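Local coordinates for L-aspartate semialdehyde sulfurtransferase (Methanocaldococcus jannaschii, PDB 3KPB), which probably makes homocysteine from aspartate semialdehyde and sulfide, and binds S-adenosylmethionine and S-methyl-5'-thioadenosine through the C-terminal CBS domain pair described here, at residues A[10-15]-A[28-33]; A[18-23]-A[51-56]; A[35-38]-A[44-47]; A[77-80]-A[86-89]. All blocks are in the same frame, centred on the assembly; numbering follows the deposited sequence.

Contact 1: A[10-15]-A[28-33]; sequences PPITAH and IKHNIN
Ile12 bridges from the loop ahead of strand 14-15 to His30 and Ile32 at the end of helix 20-30, and it illustrates how one branched side chain can serve two neighbours. Its CB points toward the helix end and lies 4.2 Å from Ile32 CD1. Beyond CB the branches part. CG2 of Ile12, anti to the backbone N, comes 3.9 Å from Ile32 CD1 and also sits above the rim of the imidazole, nearest ND1. CG1 carries the other methyl, CD1, over the same face of the ring: Ile12 CD1 lies 3.8 Å from the His30 centroid and 30° off the normal, a CH-pi contact. Against the opposite face rests Lys29 CG, so the ring is sandwiched between aliphatic carbons, while a hydrogen bond from ND1 to Ile26 O fixes its rotation. Exchanging His30 for an alanine would probably deprive Ile12 CD1 of its aromatic platform and open a gap beside this methylthioadenosine-binding residue. Asn31, with positive phi, is the C-prime residue of a Schellman motif that ends the helix, and the whole contact belongs to the beta-alpha-beta unit 14-38 of the first CBS motif.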
# COMPACT_ATOMS: atom_id res chain seq x y z
N PRO A 10 13.93 0.68 17.30
CA PRO A 10 14.57 1.87 16.76
C PRO A 10 13.86 2.42 15.53
O PRO A 10 13.17 1.67 14.83
CB PRO A 10 15.97 1.37 16.37
CG PRO A 10 16.17 0.13 17.15
CD PRO A 10 14.82 -0.49 17.23
N PRO A 11 14.01 3.73 15.26
CA PRO A 11 13.47 4.28 14.03
C PRO A 11 14.28 3.79 12.83
O PRO A 11 15.48 3.52 12.95
CB PRO A 11 13.64 5.80 14.21
CG PRO A 11 14.77 5.95 15.16
CD PRO A 11 14.81 4.72 16.02
N ILE A 12 13.62 3.64 11.68
CA ILE A 12 14.32 3.34 10.43
C ILE A 12 14.02 4.51 9.49
O ILE A 12 12.86 4.76 9.16
CB ILE A 12 13.89 1.99 9.81
CG1 ILE A 12 14.31 0.84 10.73
CG2 ILE A 12 14.51 1.83 8.41
CD1 ILE A 12 13.66 -0.49 10.41
N THR A 13 15.07 5.22 9.09
CA THR A 13 14.95 6.40 8.24
C THR A 13 15.91 6.29 7.06
O THR A 13 16.76 5.41 7.02
CB THR A 13 15.25 7.70 9.02
OG1 THR A 13 16.61 7.68 9.48
CG2 THR A 13 14.32 7.86 10.23
N ALA A 14 15.78 7.22 6.12
CA ALA A 14 16.67 7.30 4.96
C ALA A 14 16.90 8.75 4.59
O ALA A 14 16.12 9.63 4.97
CB ALA A 14 16.08 6.55 3.78
N HIS A 15 17.98 9.01 3.86
CA HIS A 15 18.25 10.34 3.32
C HIS A 15 17.53 10.55 1.98
O HIS A 15 17.15 9.58 1.32
CB HIS A 15 19.75 10.57 3.21
CG HIS A 15 20.45 10.61 4.53
ND1 HIS A 15 20.08 11.49 5.53
CD2 HIS A 15 21.50 9.91 5.01
CE1 HIS A 15 20.86 11.31 6.58
NE2 HIS A 15 21.73 10.36 6.29
N ILE A 28 11.74 -3.41 1.65
CA ILE A 28 11.70 -4.87 1.57
C ILE A 28 12.56 -5.48 2.69
O ILE A 28 12.12 -6.40 3.38
CB ILE A 28 12.21 -5.37 0.19
CG1 ILE A 28 11.31 -4.90 -0.98
CG2 ILE A 28 12.35 -6.90 0.17
CD1 ILE A 28 9.83 -4.66 -0.65
N LYS A 29 13.77 -4.95 2.87
CA LYS A 29 14.70 -5.46 3.89
C LYS A 29 14.09 -5.46 5.29
O LYS A 29 14.18 -6.45 6.02
CB LYS A 29 16.00 -4.64 3.90
CG LYS A 29 17.03 -5.06 4.95
CD LYS A 29 18.31 -4.23 4.84
CE LYS A 29 19.25 -4.49 6.00
NZ LYS A 29 20.45 -3.60 5.95
N HIS A 30 13.46 -4.35 5.66
CA HIS A 30 12.93 -4.22 7.00
C HIS A 30 11.47 -4.66 7.12
O HIS A 30 10.92 -4.67 8.22
CB HIS A 30 13.12 -2.79 7.49
CG HIS A 30 14.56 -2.42 7.64
ND1 HIS A 30 15.23 -1.64 6.73
CD2 HIS A 30 15.48 -2.78 8.57
CE1 HIS A 30 16.49 -1.50 7.12
NE2 HIS A 30 16.66 -2.19 8.23
N ASN A 31 10.88 -5.03 5.98
CA ASN A 31 9.45 -5.33 5.88
C ASN A 31 8.57 -4.21 6.44
O ASN A 31 7.70 -4.43 7.28
CB ASN A 31 9.10 -6.68 6.51
CG ASN A 31 7.82 -7.25 5.96
OD1 ASN A 31 7.58 -7.20 4.76
ND2 ASN A 31 6.99 -7.80 6.84
N ILE A 32 8.84 -3.00 5.97
CA ILE A 32 8.08 -1.82 6.40
C ILE A 32 7.44 -1.12 5.22
O ILE A 32 7.94 -1.20 4.10
CB ILE A 32 8.95 -0.80 7.20
CG1 ILE A 32 10.18 -0.35 6.38
CG2 ILE A 32 9.32 -1.37 8.58
CD1 ILE A 32 11.04 0.71 7.05
N ASN A 33 6.33 -0.43 5.47
CA ASN A 33 5.73 0.37 4.40
C ASN A 33 5.78 1.87 4.66
O ASN A 33 5.16 2.64 3.94
CB ASN A 33 4.30 -0.08 4.10
CG ASN A 33 3.76 0.51 2.79
OD1 ASN A 33 4.46 0.52 1.78
ND2 ASN A 33 2.52 0.99 2.82

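Contact 2: A[18-23]-A[51-56]; sequences ISIMEA and WDIAKA. With SAM (S-adenosylmethionine), chain E.
Ile20 and Ala23 meet Ile53 and Ala56 where helices 20-30 and 50-58, the two helices of the beta-alpha-beta-beta-alpha CBS fold, pack through buried aliphatic groups. Ser19 prepares the first helix: as N-cap residue it accepts from Glu22 N through OG at 2.9 Å, satisfying an amide of the opening turn. Ile20 follows and carries most of the contact. Both branches of Ile20 bear on the neighbouring alanine from one side, with CD1 3.6 Å and CG2 3.7 Å from Ala56 CB. Ile20 CG2 also lies 3.8 Å from Ile53 CD1, and the two side chains run alongside one another head to tail. One turn on, Ala23 touches the same Ile53 methyl with its CB, which makes Ile53 CD1 a shared point for two residues of the first helix. CG1 of Ile53 is anti to the carbonyl carbon (chi1 -59°), and a further turn about CB-CG1 (chi2 -60°) brings CD1 to the partner helix. Ile64 covers Ile20 and Ala23, and Leu57 of the second subunit packs on Ile20 and Ile53, so the cluster runs on into the dimer interface. Helix 50-58 turns a different side to S-adenosylmethionine: the SD-attached methyl CE lies over one face of Trp51, offset toward its rim, while the carboxylate of Asp52 takes both ribose hydroxyls. The O3' bond to OD1 is so short that its exact length is doubtful; the firm one is O2' donating to Asp52 OD2 at 2.8 Å.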
# COMPACT_ATOMS: atom_id res chain seq x y z
N ILE A 18 18.89 9.45 -2.06
CA ILE A 18 18.99 8.06 -2.54
C ILE A 18 18.07 7.76 -3.73
O ILE A 18 17.06 8.43 -3.94
CB ILE A 18 18.81 7.02 -1.39
CG1 ILE A 18 17.38 7.06 -0.82
CG2 ILE A 18 19.86 7.23 -0.29
CD1 ILE A 18 17.04 5.85 0.04
N SER A 19 18.43 6.74 -4.50
CA SER A 19 17.62 6.30 -5.64
C SER A 19 16.30 5.67 -5.20
O SER A 19 16.16 5.22 -4.05
CB SER A 19 18.39 5.27 -6.46
OG SER A 19 18.49 4.06 -5.74
N ILE A 20 15.36 5.61 -6.13
CA ILE A 20 14.08 4.92 -5.89
C ILE A 20 14.31 3.44 -5.57
O ILE A 20 13.71 2.90 -4.64
CB ILE A 20 13.07 5.09 -7.06
CG1 ILE A 20 13.04 6.54 -7.58
CG2 ILE A 20 11.67 4.63 -6.63
CD1 ILE A 20 12.73 7.61 -6.53
N MET A 21 15.21 2.80 -6.32
CA MET A 21 15.58 1.41 -6.06
C MET A 21 16.16 1.18 -4.66
O MET A 21 15.80 0.21 -3.99
CB MET A 21 16.54 0.91 -7.14
CG MET A 21 17.05 -0.49 -6.88
SD MET A 21 18.28 -1.01 -8.09
CE MET A 21 17.24 -1.65 -9.39
N GLU A 22 17.05 2.07 -4.21
CA GLU A 22 17.62 1.95 -2.87
C GLU A 22 16.52 2.04 -1.81
O GLU A 22 16.48 1.23 -0.89
CB GLU A 22 18.74 2.98 -2.62
CG GLU A 22 19.46 2.77 -1.28
CD GLU A 22 20.79 3.53 -1.16
OE1 GLU A 22 21.12 3.94 -0.03
OE2 GLU A 22 21.50 3.69 -2.18
N ALA A 23 15.60 2.99 -1.98
CA ALA A 23 14.47 3.12 -1.05
C ALA A 23 13.60 1.86 -1.00
O ALA A 23 13.21 1.41 0.08
CB ALA A 23 13.62 4.33 -1.41
N TRP A 51 3.51 3.21 -2.14
CA TRP A 51 2.76 4.01 -3.10
C TRP A 51 3.66 5.02 -3.80
O TRP A 51 3.57 5.20 -5.02
CB TRP A 51 1.58 4.71 -2.44
CG TRP A 51 0.70 5.39 -3.44
CD1 TRP A 51 0.60 6.73 -3.68
CD2 TRP A 51 -0.18 4.75 -4.38
NE1 TRP A 51 -0.30 6.97 -4.69
CE2 TRP A 51 -0.80 5.77 -5.13
CE3 TRP A 51 -0.52 3.41 -4.64
CZ2 TRP A 51 -1.74 5.50 -6.13
CZ3 TRP A 51 -1.45 3.14 -5.63
CH2 TRP A 51 -2.05 4.19 -6.37
N ASP A 52 4.53 5.67 -3.04
CA ASP A 52 5.46 6.64 -3.62
C ASP A 52 6.51 6.01 -4.52
O ASP A 52 6.99 6.66 -5.44
CB ASP A 52 6.13 7.44 -2.52
CG ASP A 52 5.13 8.18 -1.67
OD1 ASP A 52 4.33 8.96 -2.23
OD2 ASP A 52 5.15 7.98 -0.44
N ILE A 53 6.89 4.76 -4.25
CA ILE A 53 7.77 4.03 -5.17
C ILE A 53 7.08 3.88 -6.53
O ILE A 53 7.66 4.20 -7.57
CB ILE A 53 8.17 2.64 -4.60
CG1 ILE A 53 8.91 2.78 -3.26
CG2 ILE A 53 9.00 1.83 -5.62
CD1 ILE A 53 10.21 3.61 -3.28
N ALA A 54 5.83 3.41 -6.52
CA ALA A 54 5.03 3.34 -7.74
C ALA A 54 4.89 4.71 -8.42
O ALA A 54 5.03 4.82 -9.64
CB ALA A 54 3.65 2.75 -7.45
N LYS A 55 4.64 5.75 -7.63
CA LYS A 55 4.46 7.10 -8.17
C LYS A 55 5.76 7.59 -8.84
O LYS A 55 5.72 8.17 -9.92
CB LYS A 55 4.01 8.05 -7.06
CG LYS A 55 3.13 9.21 -7.50
CD LYS A 55 2.22 9.68 -6.35
CE LYS A 55 3.02 10.13 -5.13
NZ LYS A 55 2.35 11.25 -4.39
N ALA A 56 6.90 7.31 -8.20
CA ALA A 56 8.22 7.68 -8.75
C ALA A 56 8.47 7.03 -10.11
O ALA A 56 8.92 7.69 -11.05
CB ALA A 56 9.34 7.33 -7.78
N SAM E . -1.86 4.50 3.87
CA SAM E . -1.80 4.88 2.45
C SAM E . -0.35 4.87 1.97
O SAM E . 0.44 4.00 2.34
OXT SAM E . 0.07 5.73 1.19
CB SAM E . -2.39 6.29 2.27
CG SAM E . -3.11 6.42 0.93
SD SAM E . -2.47 7.80 -0.09
CE SAM E . -3.15 7.36 -1.67
C5' SAM E . -0.69 7.54 -0.42
C4' SAM E . 0.17 8.69 0.09
O4' SAM E . 0.03 8.84 1.51
C3' SAM E . 1.64 8.32 -0.12
O3' SAM E . 2.13 9.05 -1.24
C2' SAM E . 2.33 8.79 1.16
O2' SAM E . 3.38 9.71 0.81
C1' SAM E . 1.22 9.52 1.92
N9 SAM E . 1.43 9.32 3.37
C8 SAM E . 1.48 8.15 4.01
N7 SAM E . 1.69 8.36 5.31
C5 SAM E . 1.77 9.68 5.50
C6 SAM E . 1.98 10.48 6.61
N6 SAM E . 2.14 9.95 7.82
N1 SAM E . 2.01 11.81 6.45
C2 SAM E . 1.86 12.36 5.26
N3 SAM E . 1.66 11.62 4.17
C4 SAM E . 1.61 10.29 4.26

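Contact 3: A[35-38]-A[44-47]; sequences LPIV and LVGI. With SAM (S-adenosylmethionine), chain E.
Ile37 pairs with both Val45 and Gly46, the signature of a classic beta bulge, in the antiparallel hairpin of strands 35-38 and 44-48. It is a compact example of one carbonyl serving two amides. Ile37 O accepts from Val45 N at 2.8 Å, almost straight, and from Gly46 N at 3.3 Å, where the N-H bends to 141°. In the other direction Ile37 N donates to Gly46 O at 2.8 Å and nearly straight, although it stands well above the plane of that carbonyl, 50° out of it. Other polar groups find partners in the surrounding fold. Val38 N and Pro36 O bond to the backbone of Ala14 in the parallel neighbour strand, and Val38 O takes His15 ND1, while Ile47 is backbone-bonded to Thr69. Pro36 itself brings no N-H to the pairing, and opposite Ile47 it forms a non-hydrogen-bonded pair. Apolar groups close over these bonds. Leu44, its CG anti to the backbone N (chi1 -177°), bends CD1 back to within 3.6 Å of Ile37 O and 3.9 Å of Pro36 CB. Ile37 CG2 and Val45 CG2 meet at 3.8 Å, the two side chains crossing at about a right angle. Pro36, Val38, Leu44 and Ile47 share one face, turned to the second CBS motif, where Pro97, Val99 and Val105 receive them. Ile47 also lays CG2 3.8 Å from SAM C4. The chemistry is thus divided: backbone polarity is largely spent on the sheet and on neighbouring loops, and the hairpin offers the adenine and the partner motif a hydrocarbon surface.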
# COMPACT_ATOMS: atom_id res chain seq x y z
N LEU A 35 8.66 4.93 5.51
CA LEU A 35 10.06 5.30 5.63
C LEU A 35 10.18 6.82 5.75
O LEU A 35 10.10 7.53 4.74
CB LEU A 35 10.82 4.77 4.41
CG LEU A 35 12.33 5.02 4.38
CD1 LEU A 35 13.03 4.31 5.55
CD2 LEU A 35 12.92 4.59 3.04
N PRO A 36 10.32 7.33 6.98
CA PRO A 36 10.57 8.76 7.18
C PRO A 36 11.89 9.15 6.52
O PRO A 36 12.87 8.40 6.61
CB PRO A 36 10.67 8.90 8.70
CG PRO A 36 9.98 7.70 9.26
CD PRO A 36 10.13 6.61 8.25
N ILE A 37 11.90 10.30 5.85
CA ILE A 37 13.09 10.80 5.19
C ILE A 37 13.65 11.95 6.02
O ILE A 37 12.92 12.85 6.42
CB ILE A 37 12.80 11.25 3.74
CG1 ILE A 37 12.13 10.12 2.93
CG2 ILE A 37 14.08 11.76 3.07
CD1 ILE A 37 12.91 8.80 2.89
N VAL A 38 14.95 11.88 6.31
CA VAL A 38 15.59 12.90 7.13
C VAL A 38 16.70 13.58 6.34
O VAL A 38 17.24 13.00 5.39
CB VAL A 38 16.14 12.32 8.46
CG1 VAL A 38 15.00 11.84 9.34
CG2 VAL A 38 17.16 11.20 8.20
N LEU A 44 13.48 15.51 10.16
CA LEU A 44 12.44 15.06 9.23
C LEU A 44 12.18 16.04 8.09
O LEU A 44 11.97 17.24 8.33
CB LEU A 44 11.14 14.78 9.98
CG LEU A 44 9.97 14.24 9.16
CD1 LEU A 44 10.20 12.79 8.73
CD2 LEU A 44 8.69 14.36 9.95
N VAL A 45 12.20 15.53 6.86
CA VAL A 45 11.88 16.33 5.67
C VAL A 45 10.81 15.70 4.77
O VAL A 45 10.31 16.36 3.85
CB VAL A 45 13.14 16.64 4.82
CG1 VAL A 45 14.16 17.45 5.62
CG2 VAL A 45 13.78 15.35 4.30
N GLY A 46 10.45 14.45 5.02
CA GLY A 46 9.45 13.80 4.17
C GLY A 46 9.12 12.40 4.59
O GLY A 46 9.63 11.91 5.59
N ILE A 47 8.22 11.76 3.84
CA ILE A 47 7.90 10.35 4.05
C ILE A 47 7.70 9.61 2.72
O ILE A 47 7.25 10.20 1.73
CB ILE A 47 6.68 10.18 5.02
CG1 ILE A 47 6.56 8.72 5.49
CG2 ILE A 47 5.38 10.69 4.37
CD1 ILE A 47 5.57 8.50 6.63
N SAM E . -1.86 4.50 3.87
CA SAM E . -1.80 4.88 2.45
C SAM E . -0.35 4.87 1.97
O SAM E . 0.44 4.00 2.34
OXT SAM E . 0.07 5.73 1.19
CB SAM E . -2.39 6.29 2.27
CG SAM E . -3.11 6.42 0.93
SD SAM E . -2.47 7.80 -0.09
CE SAM E . -3.15 7.36 -1.67
C5' SAM E . -0.69 7.54 -0.42
C4' SAM E . 0.17 8.69 0.09
O4' SAM E . 0.03 8.84 1.51
C3' SAM E . 1.64 8.32 -0.12
O3' SAM E . 2.13 9.05 -1.24
C2' SAM E . 2.33 8.79 1.16
O2' SAM E . 3.38 9.71 0.81
C1' SAM E . 1.22 9.52 1.92
N9 SAM E . 1.43 9.32 3.37
C8 SAM E . 1.48 8.15 4.01
N7 SAM E . 1.69 8.36 5.31
C5 SAM E . 1.77 9.68 5.50
C6 SAM E . 1.98 10.48 6.61
N6 SAM E . 2.14 9.95 7.82
N1 SAM E . 2.01 11.81 6.45
C2 SAM E . 1.86 12.36 5.26
N3 SAM E . 1.66 11.62 4.17
C4 SAM E . 1.61 10.29 4.26

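Contact 4: A[77-80]-A[86-89]; sequences EDEP and IKMS
A surface salt bridge between Glu79 and Lys87 ties the loop after strand 75-76 to the helix 81-91 that follows it, within the second CBS motif. Such a pairing shows how a strand-to-helix connection can be clasped to the helix it leads into, here across the opening turns of the helix, with Pro80 at the N-cap position. The two side chains come from opposite directions, both extended beyond CG. Glu79 holds CG anti to its own amide nitrogen (chi1 -175°), which carries the carboxylate out toward the ammonium of Lys87. Lys87 NZ lies 2.7 Å from Glu79 OE2, on the syn lone pair of that oxygen, and has a weaker bond to OE1. Each group has further partners: the ammonium also donates to Thr74 O, and Glu79 OE1 accepts from His76 N, so the ion pair is pinned at both ends to the chain around strand 75-76. The aliphatic part of Lys87 touches Ile73, a residue that binds S-adenosylmethionine. With a glutamine in place of Glu79, the ammonium is likely to be left without its counter-charge and its grip on the loop weakened. A water closes a small triangle over the pair, donating to Glu79 OE1 at 2.7 Å and accepting weakly from Lys87 NZ at 2.9 Å.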
# COMPACT_ATOMS: atom_id res chain seq x y z
N GLU A 77 6.31 12.74 20.61
CA GLU A 77 6.66 11.75 21.61
C GLU A 77 5.75 11.84 22.84
O GLU A 77 5.35 10.82 23.40
CB GLU A 77 8.16 11.78 21.96
CG GLU A 77 8.79 13.17 22.04
CD GLU A 77 10.26 13.12 22.43
OE1 GLU A 77 10.94 12.10 22.14
OE2 GLU A 77 10.75 14.10 23.03
N ASP A 78 5.39 13.07 23.24
CA ASP A 78 4.51 13.27 24.40
C ASP A 78 2.99 13.26 24.09
O ASP A 78 2.17 13.52 24.97
CB ASP A 78 4.88 14.56 25.17
CG ASP A 78 6.39 14.71 25.39
OD1 ASP A 78 7.11 13.68 25.51
OD2 ASP A 78 6.86 15.87 25.45
N GLU A 79 2.62 12.96 22.84
CA GLU A 79 1.22 12.92 22.42
C GLU A 79 0.50 11.64 22.88
O GLU A 79 1.10 10.56 22.89
CB GLU A 79 1.14 13.07 20.89
CG GLU A 79 -0.26 13.17 20.27
CD GLU A 79 -0.18 13.59 18.80
OE1 GLU A 79 0.95 13.74 18.28
OE2 GLU A 79 -1.24 13.77 18.16
N PRO A 80 -0.78 11.76 23.30
CA PRO A 80 -1.63 10.59 23.58
C PRO A 80 -2.00 9.73 22.35
O PRO A 80 -2.30 10.27 21.28
CB PRO A 80 -2.90 11.19 24.21
CG PRO A 80 -2.74 12.67 24.19
CD PRO A 80 -1.32 13.00 23.90
N ILE A 86 -7.01 8.86 15.92
CA ILE A 86 -7.95 9.77 15.25
C ILE A 86 -7.31 10.45 14.03
O ILE A 86 -7.95 10.54 12.97
CB ILE A 86 -8.59 10.79 16.22
CG1 ILE A 86 -9.52 10.06 17.20
CG2 ILE A 86 -9.36 11.88 15.46
CD1 ILE A 86 -9.67 10.73 18.56
N LYS A 87 -6.07 10.90 14.17
CA LYS A 87 -5.29 11.46 13.06
C LYS A 87 -5.24 10.51 11.88
O LYS A 87 -5.39 10.92 10.73
CB LYS A 87 -3.84 11.71 13.49
CG LYS A 87 -3.51 13.13 13.87
CD LYS A 87 -2.05 13.22 14.28
CE LYS A 87 -1.73 14.58 14.83
NZ LYS A 87 -0.50 14.56 15.68
N MET A 88 -5.02 9.24 12.18
CA MET A 88 -4.88 8.25 11.13
C MET A 88 -6.20 7.95 10.42
O MET A 88 -6.21 7.78 9.20
CB MET A 88 -4.17 7.00 11.64
CG MET A 88 -2.71 7.28 12.05
SD MET A 88 -1.69 5.82 12.31
CE MET A 88 -2.66 4.95 13.55
N SER A 89 -7.32 7.92 11.16
CA SER A 89 -8.64 7.81 10.51
C SER A 89 -9.00 9.06 9.70
O SER A 89 -9.56 8.96 8.60
CB SER A 89 -9.75 7.46 11.52
OG SER A 89 -9.57 8.15 12.75
O HOH W 1 1.53 16.11 17.03

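Burial sorts the four contacts by chemistry. Contacts 2 and 3 are buried: the former is purely aliphatic across its helices, the latter owes its cohesion to backbone bonds with hydrocarbon around them, and both also reach S-adenosylmethionine. Contacts 1 and 4 lie at the surface, on opposite sides of the chain's centre, one resting on a CH-pi touch and the other on charge. Contacts 1 and 2 share helix 20-30, using its two ends, and both touch the second subunit. Contact 1 joins contact 3 through neighbouring strands 14-15 and 35-38. Contact 4 stands apart in the second CBS motif, its nearest atoms about 10 Å from those of contacts 1 and 3.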